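Local coordinates for putative sporulation-specific glycosylase YdhD (Bacillus subtilis subsp. subtilis str. 168, PDB 3CZ8), which probably hydrolyses glycosyl bonds in polysaccharides in connection with sporulation, through the glycosyl hydrolase family 18 domain that makes up most of this chain, at residues Pro69-Asn75 with Gly113-Phe119; Tyr146-Val152 with Val175-Met181; Ile201-Glu206 with Ile294-Leu300; Tyr259-Ser265 with Arg286-Arg290. The protein carries 1 engineered substitution. The contacts are given in a common frame with arbitrary orientation. Where two conformers were deposited one is given. Residue numbers count along the deposited sequence, not the author numbering.

Contact 1: residues Pro69-Asn75 with Gly113-Phe119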
# COMPACT_ATOMS: atom_id res chain seq x y z
N PRO A 69 9.29 -12.70 -12.76
CA PRO A 69 7.87 -12.51 -12.51
C PRO A 69 7.12 -13.84 -12.32
O PRO A 69 7.18 -14.72 -13.18
CB PRO A 69 7.38 -11.78 -13.77
CG PRO A 69 8.33 -12.18 -14.84
CD PRO A 69 9.64 -12.53 -14.18
N LEU A 70 6.42 -13.96 -11.20
CA LEU A 70 5.63 -15.15 -10.91
C LEU A 70 4.15 -14.81 -10.91
O LEU A 70 3.76 -13.75 -10.44
CB LEU A 70 6.04 -15.75 -9.56
CG LEU A 70 7.53 -16.06 -9.30
CD1 LEU A 70 7.76 -16.48 -7.86
CD2 LEU A 70 8.06 -17.13 -10.24
N ALA A 71 3.34 -15.70 -11.47
CA ALA A 71 1.89 -15.57 -11.43
C ALA A 71 1.35 -16.15 -10.14
O ALA A 71 1.62 -17.30 -9.80
CB ALA A 71 1.26 -16.28 -12.62
N THR A 72 0.56 -15.37 -9.40
CA THR A 72 -0.07 -15.89 -8.20
C THR A 72 -1.42 -16.51 -8.54
O THR A 72 -2.27 -15.87 -9.16
CB THR A 72 -0.22 -14.83 -7.10
OG1 THR A 72 1.05 -14.21 -6.89
CG2 THR A 72 -0.68 -15.45 -5.79
N ILE A 73 -1.59 -17.76 -8.14
CA ILE A 73 -2.80 -18.52 -8.38
C ILE A 73 -3.48 -18.75 -7.03
O ILE A 73 -2.88 -19.31 -6.12
CB ILE A 73 -2.50 -19.88 -9.10
CG1 ILE A 73 -1.43 -19.73 -10.19
CG2 ILE A 73 -3.78 -20.51 -9.64
CD1 ILE A 73 -1.80 -18.83 -11.38
N THR A 74 -4.73 -18.28 -6.91
CA THR A 74 -5.46 -18.33 -5.64
C THR A 74 -6.82 -18.98 -5.78
O THR A 74 -7.31 -19.19 -6.89
CB THR A 74 -5.70 -16.91 -5.05
OG1 THR A 74 -6.70 -16.24 -5.82
CG2 THR A 74 -4.42 -16.07 -5.01
N ASN A 75 -7.43 -19.29 -4.64
CA ASN A 75 -8.84 -19.71 -4.57
C ASN A 75 -9.74 -18.59 -4.02
O ASN A 75 -10.63 -18.82 -3.19
CB ASN A 75 -9.00 -21.00 -3.77
CG ASN A 75 -8.40 -20.92 -2.37
OD1 ASN A 75 -7.36 -20.29 -2.15
ND2 ASN A 75 -9.04 -21.58 -1.41
N GLY A 113 7.85 -16.38 -15.37
CA GLY A 113 8.95 -17.30 -15.08
C GLY A 113 8.59 -18.43 -14.13
O GLY A 113 9.44 -19.25 -13.77
N GLY A 114 7.32 -18.49 -13.73
CA GLY A 114 6.86 -19.49 -12.78
C GLY A 114 5.59 -19.07 -12.07
O GLY A 114 4.91 -18.14 -12.51
N VAL A 115 5.24 -19.78 -11.00
CA VAL A 115 4.05 -19.45 -10.22
C VAL A 115 4.27 -19.36 -8.72
O VAL A 115 5.30 -19.80 -8.19
CB VAL A 115 2.85 -20.42 -10.46
CG1 VAL A 115 2.31 -20.29 -11.86
CG2 VAL A 115 3.23 -21.85 -10.14
N THR A 116 3.27 -18.79 -8.06
CA THR A 116 3.13 -18.84 -6.61
C THR A 116 1.73 -19.35 -6.35
O THR A 116 0.75 -18.69 -6.68
CB THR A 116 3.36 -17.48 -5.95
OG1 THR A 116 4.69 -17.03 -6.26
CG2 THR A 116 3.21 -17.57 -4.43
N ILE A 117 1.64 -20.56 -5.80
CA ILE A 117 0.34 -21.09 -5.41
C ILE A 117 -0.00 -20.45 -4.07
O ILE A 117 0.75 -20.56 -3.10
CB ILE A 117 0.34 -22.64 -5.33
CG1 ILE A 117 0.52 -23.27 -6.72
CG2 ILE A 117 -0.94 -23.14 -4.69
CD1 ILE A 117 -0.63 -22.98 -7.72
N ASP A 118 -1.12 -19.74 -4.04
CA ASP A 118 -1.62 -19.13 -2.82
C ASP A 118 -3.03 -19.69 -2.58
O ASP A 118 -4.03 -18.99 -2.75
CB ASP A 118 -1.60 -17.60 -2.92
CG ASP A 118 -2.08 -16.90 -1.65
OD1 ASP A 118 -1.99 -17.50 -0.56
OD2 ASP A 118 -2.54 -15.74 -1.74
N PHE A 119 -3.08 -20.96 -2.21
CA PHE A 119 -4.35 -21.58 -1.85
C PHE A 119 -4.49 -21.52 -0.34
O PHE A 119 -3.68 -22.09 0.39
CB PHE A 119 -4.48 -23.03 -2.35
CG PHE A 119 -4.58 -23.18 -3.85
CD1 PHE A 119 -4.74 -22.07 -4.68
CD2 PHE A 119 -4.54 -24.44 -4.43
CE1 PHE A 119 -4.84 -22.21 -6.07
CE2 PHE A 119 -4.65 -24.60 -5.82
CZ PHE A 119 -4.80 -23.48 -6.63
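Segments 69-75 and 113-119 pair as parallel strands, 4.2 Å apart at their closest axis approach and held by a backbone ladder. A71 N donates to G114 O (3.1 Å) and T116 N to A71 O (2.8 Å). I73 N then donates to T116 O (2.9 Å), and D118 N to I73 O (2.8 Å). The side chains divide between two faces. On one, I73 is m,m. Its CG1 meets V115 CG1 (4.1 Å), its CB meets I117 CD1 (3.9 Å) and its CG2 meets F119 CE1 (4.1 Å). The F119 rotamer (m) brings its ring back to the backbone of I73 and T74. On the other face, L70 CD1 reaches T116 OG1 (3.5 Å), and T72 CG2 packs on D118 CB (3.7 Å). T116 OG1 is hydrogen-bonded to T149 OG1 on the next strand and to S37 OG. G114, at phi/psi 158/-167, would jam a CB against the preceding carbonyl. T74 is p, and its OG1 bonds to E40. N75 is also p; its ND2 bonds to E120 O and S82 O. D118 is t, with its carboxylate close to that of E120, the predicted proton donor. D118 and E120 match the end of the family 18 DxxDxDxE signature. The face of A71, I73, V115 and I117 is covered by helices 93-110 and 127-143. Strands 35-42 and 147-153 flank the pair in the barrel sheet.

Contact 2: residues Tyr146-Val152 with Val175-Met181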
# COMPACT_ATOMS: atom_id res chain seq x y z
N TYR A 146 9.88 -23.70 -15.73
CA TYR A 146 9.19 -22.78 -14.82
C TYR A 146 9.30 -23.18 -13.35
O TYR A 146 9.18 -24.35 -13.01
CB TYR A 146 7.72 -22.66 -15.20
CG TYR A 146 7.48 -22.25 -16.64
CD1 TYR A 146 7.18 -23.19 -17.62
CD2 TYR A 146 7.55 -20.90 -17.01
CE1 TYR A 146 6.97 -22.81 -18.94
CE2 TYR A 146 7.33 -20.52 -18.33
CZ TYR A 146 7.04 -21.48 -19.28
OH TYR A 146 6.83 -21.10 -20.58
N VAL A 147 9.51 -22.18 -12.50
CA VAL A 147 9.71 -22.35 -11.06
C VAL A 147 8.36 -22.57 -10.35
O VAL A 147 7.34 -22.00 -10.75
CB VAL A 147 10.46 -21.11 -10.47
CG1 VAL A 147 10.81 -21.28 -9.00
CG2 VAL A 147 11.74 -20.84 -11.26
N LEU A 148 8.34 -23.41 -9.32
CA LEU A 148 7.15 -23.61 -8.50
C LEU A 148 7.39 -23.12 -7.09
O LEU A 148 8.28 -23.60 -6.39
CB LEU A 148 6.70 -25.09 -8.50
CG LEU A 148 5.48 -25.46 -7.63
CD1 LEU A 148 4.26 -24.64 -7.98
CD2 LEU A 148 5.16 -26.93 -7.73
N THR A 149 6.60 -22.12 -6.68
CA THR A 149 6.66 -21.59 -5.32
C THR A 149 5.27 -21.63 -4.72
O THR A 149 4.28 -21.73 -5.44
CB THR A 149 7.24 -20.15 -5.25
OG1 THR A 149 6.28 -19.22 -5.78
CG2 THR A 149 8.54 -20.02 -6.03
N ILE A 150 5.19 -21.56 -3.39
CA ILE A 150 3.92 -21.68 -2.68
C ILE A 150 3.90 -20.77 -1.45
O ILE A 150 4.91 -20.62 -0.76
CB ILE A 150 3.62 -23.15 -2.30
CG1 ILE A 150 2.25 -23.27 -1.60
CG2 ILE A 150 4.75 -23.75 -1.44
CD1 ILE A 150 1.77 -24.69 -1.41
N ALA A 151 2.76 -20.13 -1.22
CA ALA A 151 2.54 -19.38 0.01
C ALA A 151 1.78 -20.29 0.97
O ALA A 151 0.69 -20.77 0.64
CB ALA A 151 1.76 -18.10 -0.27
N VAL A 152 2.38 -20.56 2.13
CA VAL A 152 1.75 -21.38 3.18
C VAL A 152 1.64 -20.58 4.49
O VAL A 152 2.44 -19.68 4.73
CB VAL A 152 2.51 -22.73 3.44
CG1 VAL A 152 2.49 -23.64 2.22
CG2 VAL A 152 3.94 -22.50 3.92
N VAL A 175 7.98 -28.50 -4.25
CA VAL A 175 8.12 -27.11 -4.70
C VAL A 175 9.59 -26.70 -4.75
O VAL A 175 10.44 -27.32 -4.10
CB VAL A 175 7.29 -26.09 -3.85
CG1 VAL A 175 5.80 -26.47 -3.86
CG2 VAL A 175 7.84 -25.96 -2.43
N ASN A 176 9.88 -25.67 -5.54
CA ASN A 176 11.23 -25.13 -5.59
C ASN A 176 11.46 -24.27 -4.35
O ASN A 176 12.54 -24.31 -3.76
CB ASN A 176 11.45 -24.31 -6.87
CG ASN A 176 11.38 -25.15 -8.13
OD1 ASN A 176 10.33 -25.24 -8.77
ND2 ASN A 176 12.49 -25.79 -8.48
N TYR A 177 10.46 -23.47 -3.99
CA TYR A 177 10.55 -22.56 -2.85
C TYR A 177 9.26 -22.48 -2.03
O TYR A 177 8.16 -22.56 -2.58
CB TYR A 177 11.00 -21.15 -3.29
CG TYR A 177 12.38 -21.11 -3.93
CD1 TYR A 177 13.53 -21.07 -3.15
CD2 TYR A 177 12.52 -21.13 -5.31
CE1 TYR A 177 14.79 -21.05 -3.74
CE2 TYR A 177 13.77 -21.11 -5.91
CZ TYR A 177 14.90 -21.07 -5.12
OH TYR A 177 16.14 -21.05 -5.73
N MET A 178 9.41 -22.30 -0.72
CA MET A 178 8.27 -22.22 0.18
C MET A 178 8.27 -20.85 0.83
O MET A 178 9.23 -20.48 1.52
CB MET A 178 8.34 -23.33 1.23
CG MET A 178 7.20 -23.38 2.25
SD MET A 178 7.35 -24.73 3.47
CE MET A 178 7.27 -26.12 2.39
N PHE A 179 7.21 -20.08 0.57
CA PHE A 179 7.05 -18.77 1.20
C PHE A 179 6.21 -18.99 2.45
O PHE A 179 5.01 -19.26 2.36
CB PHE A 179 6.35 -17.76 0.27
CG PHE A 179 7.02 -17.54 -1.07
CD1 PHE A 179 8.38 -17.77 -1.27
CD2 PHE A 179 6.26 -17.04 -2.13
CE1 PHE A 179 8.97 -17.54 -2.51
CE2 PHE A 179 6.85 -16.80 -3.37
CZ PHE A 179 8.20 -17.05 -3.56
N ILE A 180 6.83 -18.86 3.62
CA ILE A 180 6.10 -19.09 4.86
C ILE A 180 5.56 -17.77 5.35
O ILE A 180 6.31 -16.83 5.61
CB ILE A 180 6.97 -19.76 5.94
CG1 ILE A 180 7.40 -21.15 5.47
CG2 ILE A 180 6.21 -19.86 7.27
CD1 ILE A 180 8.44 -21.76 6.32
N MET A 181 4.24 -17.68 5.45
CA MET A 181 3.60 -16.43 5.83
C MET A 181 3.55 -16.31 7.35
O MET A 181 2.53 -16.57 7.99
CB MET A 181 2.23 -16.30 5.15
CG MET A 181 2.28 -16.34 3.61
SD MET A 181 3.25 -15.05 2.75
CE MET A 181 4.85 -15.74 2.64
O HOH W 1 9.87 -26.24 -11.19
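Apolar side chains centre this contact on the face of I150, V152 and M178. V152 CG2 touches M178 CG (3.8 Å) and I180 CG1 (4.0 Å). V175 CG1 fills the gap between I150 CG2 (3.8 Å) and L148 CG (3.9 Å). On the other face T149 CB makes an off-centre CH-pi contact with the F179 ring, 4.1 Å from its centroid. V147 CG1 meets the edge of Y177 at CD2 (4.1 Å). The parallel ladder forks at L148 O, which accepts from N176 N (2.8 Å) and Y177 N (3.2 Å). From I150 O on it is regular, with F179 N to I150 O (2.7 Å) and M181 N to V152 O (2.8 Å). At the polar edge L148 N donates to N176 OD1 (2.8 Å). Water 1 bridges N176 OD1 and Y146 O (2.7 Å each). The apolar face thus buries against helix 127-143 and beta-alpha-beta crossover helix 168-174, while T149, A151 and F179 line the barrel interior. Sequence-independent backbone bonds hold the strands, supplemented by the N176 side chain.

Contact 3: residues Ile201-Glu206 with Ile294-Leu300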
# COMPACT_ATOMS: atom_id res chain seq x y z
N ILE A 201 8.23 -17.32 15.45
CA ILE A 201 9.00 -17.42 14.20
C ILE A 201 10.10 -18.46 14.37
O ILE A 201 10.32 -19.29 13.47
CB ILE A 201 9.58 -16.03 13.79
CG1 ILE A 201 8.45 -15.09 13.34
CG2 ILE A 201 10.62 -16.14 12.67
CD1 ILE A 201 8.87 -13.65 13.27
N ARG A 202 10.78 -18.41 15.51
CA ARG A 202 11.79 -19.39 15.93
C ARG A 202 11.23 -20.81 15.85
O ARG A 202 11.83 -21.68 15.20
CB ARG A 202 12.24 -19.09 17.36
CG ARG A 202 13.21 -20.11 17.98
CD ARG A 202 14.65 -19.66 17.85
NE ARG A 202 14.87 -18.36 18.48
CZ ARG A 202 15.91 -17.58 18.26
NH1 ARG A 202 16.86 -17.95 17.40
NH2 ARG A 202 16.01 -16.41 18.89
N ARG A 203 10.09 -21.03 16.51
CA ARG A 203 9.39 -22.32 16.51
C ARG A 203 8.97 -22.77 15.11
O ARG A 203 9.10 -23.96 14.79
CB ARG A 203 8.17 -22.27 17.42
CG ARG A 203 8.47 -22.41 18.90
CD ARG A 203 7.26 -22.03 19.73
NE ARG A 203 7.51 -22.13 21.17
CZ ARG A 203 8.03 -21.16 21.92
NH1 ARG A 203 8.36 -19.99 21.39
NH2 ARG A 203 8.22 -21.37 23.22
N THR A 204 8.48 -21.83 14.30
CA THR A 204 8.08 -22.10 12.91
C THR A 204 9.27 -22.58 12.09
O THR A 204 9.17 -23.60 11.39
CB THR A 204 7.45 -20.85 12.25
OG1 THR A 204 6.30 -20.44 13.01
CG2 THR A 204 7.01 -21.14 10.81
N ILE A 205 10.39 -21.86 12.19
CA ILE A 205 11.63 -22.22 11.50
C ILE A 205 12.12 -23.62 11.93
O ILE A 205 12.40 -24.46 11.08
CB ILE A 205 12.73 -21.14 11.71
CG1 ILE A 205 12.40 -19.87 10.92
CG2 ILE A 205 14.10 -21.65 11.25
CD1 ILE A 205 13.23 -18.66 11.32
N GLU A 206 12.15 -23.85 13.24
CA GLU A 206 12.63 -25.10 13.84
C GLU A 206 11.83 -26.31 13.36
O GLU A 206 12.40 -27.37 13.10
CB GLU A 206 12.56 -25.01 15.37
CG GLU A 206 13.77 -25.59 16.10
CD GLU A 206 14.83 -24.54 16.40
OE1 GLU A 206 14.53 -23.57 17.12
OE2 GLU A 206 15.97 -24.70 15.92
N ILE A 294 17.31 -13.69 12.09
CA ILE A 294 16.96 -15.10 12.30
C ILE A 294 16.96 -15.91 10.99
O ILE A 294 17.12 -17.13 11.00
CB ILE A 294 15.65 -15.28 13.11
CG1 ILE A 294 15.64 -16.64 13.83
CG2 ILE A 294 14.40 -15.09 12.23
CD1 ILE A 294 14.61 -16.78 14.91
N VAL A 295 16.79 -15.21 9.88
CA VAL A 295 16.92 -15.80 8.55
C VAL A 295 18.39 -16.14 8.31
O VAL A 295 18.71 -17.23 7.82
CB VAL A 295 16.32 -14.88 7.46
CG1 VAL A 295 16.92 -15.14 6.07
CG2 VAL A 295 14.80 -15.05 7.41
N ARG A 296 19.27 -15.22 8.70
CA ARG A 296 20.71 -15.40 8.57
C ARG A 296 21.27 -16.43 9.54
O ARG A 296 22.15 -17.21 9.18
CB ARG A 296 21.44 -14.06 8.74
CG ARG A 296 21.27 -13.11 7.57
CD ARG A 296 21.87 -11.74 7.86
NE ARG A 296 23.30 -11.71 7.61
CZ ARG A 296 24.07 -10.64 7.79
NH1 ARG A 296 23.56 -9.49 8.23
NH2 ARG A 296 25.37 -10.71 7.53
N GLU A 297 20.74 -16.43 10.77
CA GLU A 297 21.08 -17.41 11.81
C GLU A 297 20.83 -18.86 11.37
O GLU A 297 21.64 -19.74 11.65
CB GLU A 297 20.30 -17.10 13.10
CG GLU A 297 20.65 -17.99 14.30
CD GLU A 297 19.65 -17.90 15.45
OE1 GLU A 297 19.56 -18.86 16.24
OE2 GLU A 297 18.95 -16.86 15.58
N TYR A 298 19.73 -19.09 10.67
CA TYR A 298 19.34 -20.43 10.26
C TYR A 298 19.70 -20.76 8.82
O TYR A 298 19.23 -21.78 8.29
CB TYR A 298 17.85 -20.65 10.50
CG TYR A 298 17.50 -20.91 11.94
CD1 TYR A 298 17.11 -19.88 12.79
CD2 TYR A 298 17.53 -22.20 12.45
CE1 TYR A 298 16.77 -20.13 14.11
CE2 TYR A 298 17.19 -22.46 13.77
CZ TYR A 298 16.81 -21.42 14.60
OH TYR A 298 16.48 -21.70 15.90
N ARG A 299 20.52 -19.89 8.21
CA ARG A 299 20.97 -20.04 6.81
C ARG A 299 19.81 -20.22 5.82
O ARG A 299 19.90 -21.01 4.87
CB ARG A 299 22.00 -21.17 6.68
CG ARG A 299 23.44 -20.75 6.94
CD ARG A 299 24.39 -21.93 6.77
NE ARG A 299 25.54 -21.58 5.95
CZ ARG A 299 25.59 -21.72 4.62
NH1 ARG A 299 26.68 -21.37 3.96
NH2 ARG A 299 24.54 -22.22 3.96
N LEU A 300 18.72 -19.49 6.05
CA LEU A 300 17.53 -19.56 5.20
C LEU A 300 17.73 -18.76 3.91
O LEU A 300 18.67 -17.96 3.82
CB LEU A 300 16.31 -19.06 5.97
CG LEU A 300 15.41 -20.05 6.72
CD1 LEU A 300 16.08 -21.37 7.14
CD2 LEU A 300 14.74 -19.37 7.89
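A tyrosine just past a helix end is the striking feature here. I205 CG2 sits over the face of the Y298 ring, 3.7 Å from its centroid, in a CH-pi contact. The same ring has R202 NH1 and E206 OE2 at its edge, and Y298 OH makes a weak hydrogen bond to E206 OE2 (3.0 Å). R202 bends round so that its NH1 reaches E297 OE2 (3.0 Å), a salt bridge. I294 CD1 lies over one face of the R202 guanidinium. Beneath this polar rim I205 CD1 meets I294 CG2 (3.9 Å) and L300 CD2 (3.8 Å), and I201 CG2 touches I294 CG2 (3.9 Å). A Schellman motif ends the second helix, with R299 at positive phi and L300 N bonded to V295 O (2.9 Å). After that turn L300 packs on I205 and strand 217-220. Helices 198-208 and 285-297 thus pack against each other on the outside of the barrel. I205, V295 and L300 all rest on I219 of strand 217-220, which follows the first helix.

Contact 4: residues Tyr259-Ser265 with Arg286-Arg290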
# COMPACT_ATOMS: atom_id res chain seq x y z
N TYR A 259 8.77 -1.36 23.17
CA TYR A 259 9.29 -2.54 22.49
C TYR A 259 9.31 -3.74 23.44
O TYR A 259 9.96 -3.69 24.49
CB TYR A 259 10.69 -2.24 21.96
CG TYR A 259 11.22 -3.23 20.95
CD1 TYR A 259 10.84 -3.15 19.61
CD2 TYR A 259 12.12 -4.23 21.32
CE1 TYR A 259 11.33 -4.04 18.66
CE2 TYR A 259 12.62 -5.13 20.38
CZ TYR A 259 12.22 -5.03 19.06
OH TYR A 259 12.70 -5.92 18.13
N SER A 260 8.60 -4.80 23.06
CA SER A 260 8.61 -6.04 23.83
C SER A 260 9.93 -6.76 23.65
O SER A 260 10.37 -6.98 22.52
CB SER A 260 7.45 -6.94 23.42
OG SER A 260 7.49 -8.17 24.13
N ALA A 261 10.58 -7.09 24.76
CA ALA A 261 11.86 -7.78 24.74
C ALA A 261 11.68 -9.25 24.36
O ALA A 261 12.45 -9.79 23.57
CB ALA A 261 12.56 -7.66 26.09
N GLU A 262 10.63 -9.86 24.92
CA GLU A 262 10.27 -11.25 24.67
C GLU A 262 9.88 -11.47 23.20
O GLU A 262 10.39 -12.37 22.54
CB GLU A 262 9.12 -11.67 25.59
CG GLU A 262 8.70 -13.13 25.49
CD GLU A 262 7.37 -13.43 26.18
OE1 GLU A 262 6.72 -14.43 25.82
OE2 GLU A 262 6.97 -12.66 27.09
N TYR A 263 9.00 -10.60 22.71
CA TYR A 263 8.41 -10.77 21.39
C TYR A 263 9.22 -10.15 20.25
O TYR A 263 9.05 -10.54 19.09
CB TYR A 263 6.98 -10.23 21.38
CG TYR A 263 6.03 -10.91 22.35
CD1 TYR A 263 5.17 -10.16 23.15
CD2 TYR A 263 5.98 -12.30 22.45
CE1 TYR A 263 4.29 -10.77 24.03
CE2 TYR A 263 5.10 -12.92 23.33
CZ TYR A 263 4.26 -12.15 24.12
OH TYR A 263 3.39 -12.76 25.00
N GLN A 264 10.10 -9.20 20.60
CA GLN A 264 10.82 -8.35 19.62
C GLN A 264 9.84 -7.69 18.64
O GLN A 264 9.99 -7.78 17.42
CB GLN A 264 11.94 -9.12 18.90
CG GLN A 264 13.08 -9.59 19.80
CD GLN A 264 13.93 -8.45 20.31
OE1 GLN A 264 14.47 -7.66 19.54
NE2 GLN A 264 14.08 -8.37 21.63
N SER A 265 8.82 -7.05 19.21
CA SER A 265 7.74 -6.43 18.46
C SER A 265 7.39 -5.08 19.09
O SER A 265 7.27 -5.00 20.32
CB SER A 265 6.50 -7.34 18.46
OG SER A 265 6.80 -8.62 17.94
N ARG A 286 13.60 -2.11 13.88
CA ARG A 286 14.30 -3.02 14.79
C ARG A 286 13.76 -4.46 14.71
O ARG A 286 14.54 -5.41 14.71
CB ARG A 286 14.21 -2.51 16.23
CG ARG A 286 15.20 -3.15 17.20
CD ARG A 286 15.01 -2.59 18.60
NE ARG A 286 15.80 -3.31 19.60
CZ ARG A 286 15.73 -3.09 20.91
NH1 ARG A 286 14.90 -2.18 21.40
NH2 ARG A 286 16.49 -3.80 21.74
N SER A 287 12.44 -4.59 14.65
CA SER A 287 11.78 -5.89 14.56
C SER A 287 12.02 -6.58 13.24
O SER A 287 12.19 -7.81 13.18
CB SER A 287 10.28 -5.74 14.79
OG SER A 287 10.02 -5.58 16.16
N MET A 288 12.04 -5.78 12.17
CA MET A 288 12.29 -6.27 10.82
C MET A 288 13.75 -6.68 10.66
O MET A 288 14.05 -7.59 9.89
CB MET A 288 11.91 -5.20 9.79
CG MET A 288 11.40 -5.76 8.46
SD MET A 288 9.61 -5.66 8.20
CE MET A 288 8.99 -6.86 9.35
N SER A 289 14.64 -5.99 11.37
CA SER A 289 16.06 -6.36 11.44
C SER A 289 16.24 -7.74 12.07
O SER A 289 16.97 -8.57 11.53
CB SER A 289 16.87 -5.34 12.24
OG SER A 289 16.98 -4.12 11.52
N ARG A 290 15.55 -7.97 13.19
CA ARG A 290 15.58 -9.24 13.91
C ARG A 290 15.07 -10.42 13.08
O ARG A 290 15.50 -11.55 13.28
CB ARG A 290 14.78 -9.15 15.22
CG ARG A 290 15.55 -8.53 16.40
CD ARG A 290 16.72 -9.42 16.87
NE ARG A 290 16.27 -10.66 17.50
CZ ARG A 290 16.44 -10.97 18.78
NH1 ARG A 290 15.99 -12.12 19.25
NH2 ARG A 290 17.06 -10.13 19.60
O HOH W 2 11.36 -9.64 15.01
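Y259, on strand 258-260, points toward helix 285-297. The R286 guanidinium stacks flat on its ring, with centres 4.2 Å apart and planes at 8°. The cation-pi contact is off-centre, while R286 CD lies over the ring face, 3.9 Å from the centroid. The extended R286 side chain makes this possible. S260 then opens the turn. Its N bonds to S265 O (3.1 Å), and its OG accepts from Y263 N (3.2 Å), an ST motif. A261 O takes a bond from Q264 NE2 (2.9 Å), so the Q264 side chain folds back over the turn. Y263 is out of reach of segment 286-290 and packs on T199 and W281. Q264 has positive phi (52°) and is the main polar link. Its O accepts from S287 OG at a short 2.5 Å, and its OE1 accepts from Y259 OH (2.9 Å). Q264 OE1 also lies over one face of the R290 guanidinium. Water 2 donates to S287 O (2.7 Å) and weakly to Q264 O (3.3 Å). S265 closes the turn, its CA 3.3 Å from S287 OG. The turn links strands 258-260 and 265-271 of the antiparallel sheet inserted between strand 217-220 and helix 285-297, consistent with the insertion domain of many family 18 chitinases. The R286-Y259 stack, S287-Q264 bond, R290-Q264 packing and water bridge make this join mostly polar and pi, not an apolar core.

From the N terminus, contact 1 closes first. Its loop holds helices 83-90 and 93-110. Contact 2 follows in series and closes a shorter loop around helix 168-174. Strands 114-118 and 147-153 are neighbours, so the two contacts form one run of the barrel sheet, where T149 OG1 lies 2.7 Å from V115 O. Contact 3 closes the longest loop, from helix 198-208 to helix 285-297. It touches contact 2 where I180 CG2 meets T204 CG2 (3.9 Å). Contact 4 is nested inside that loop and ties the inserted antiparallel sheet to helix 285-297, which contact 3 also uses. None of the loops cross.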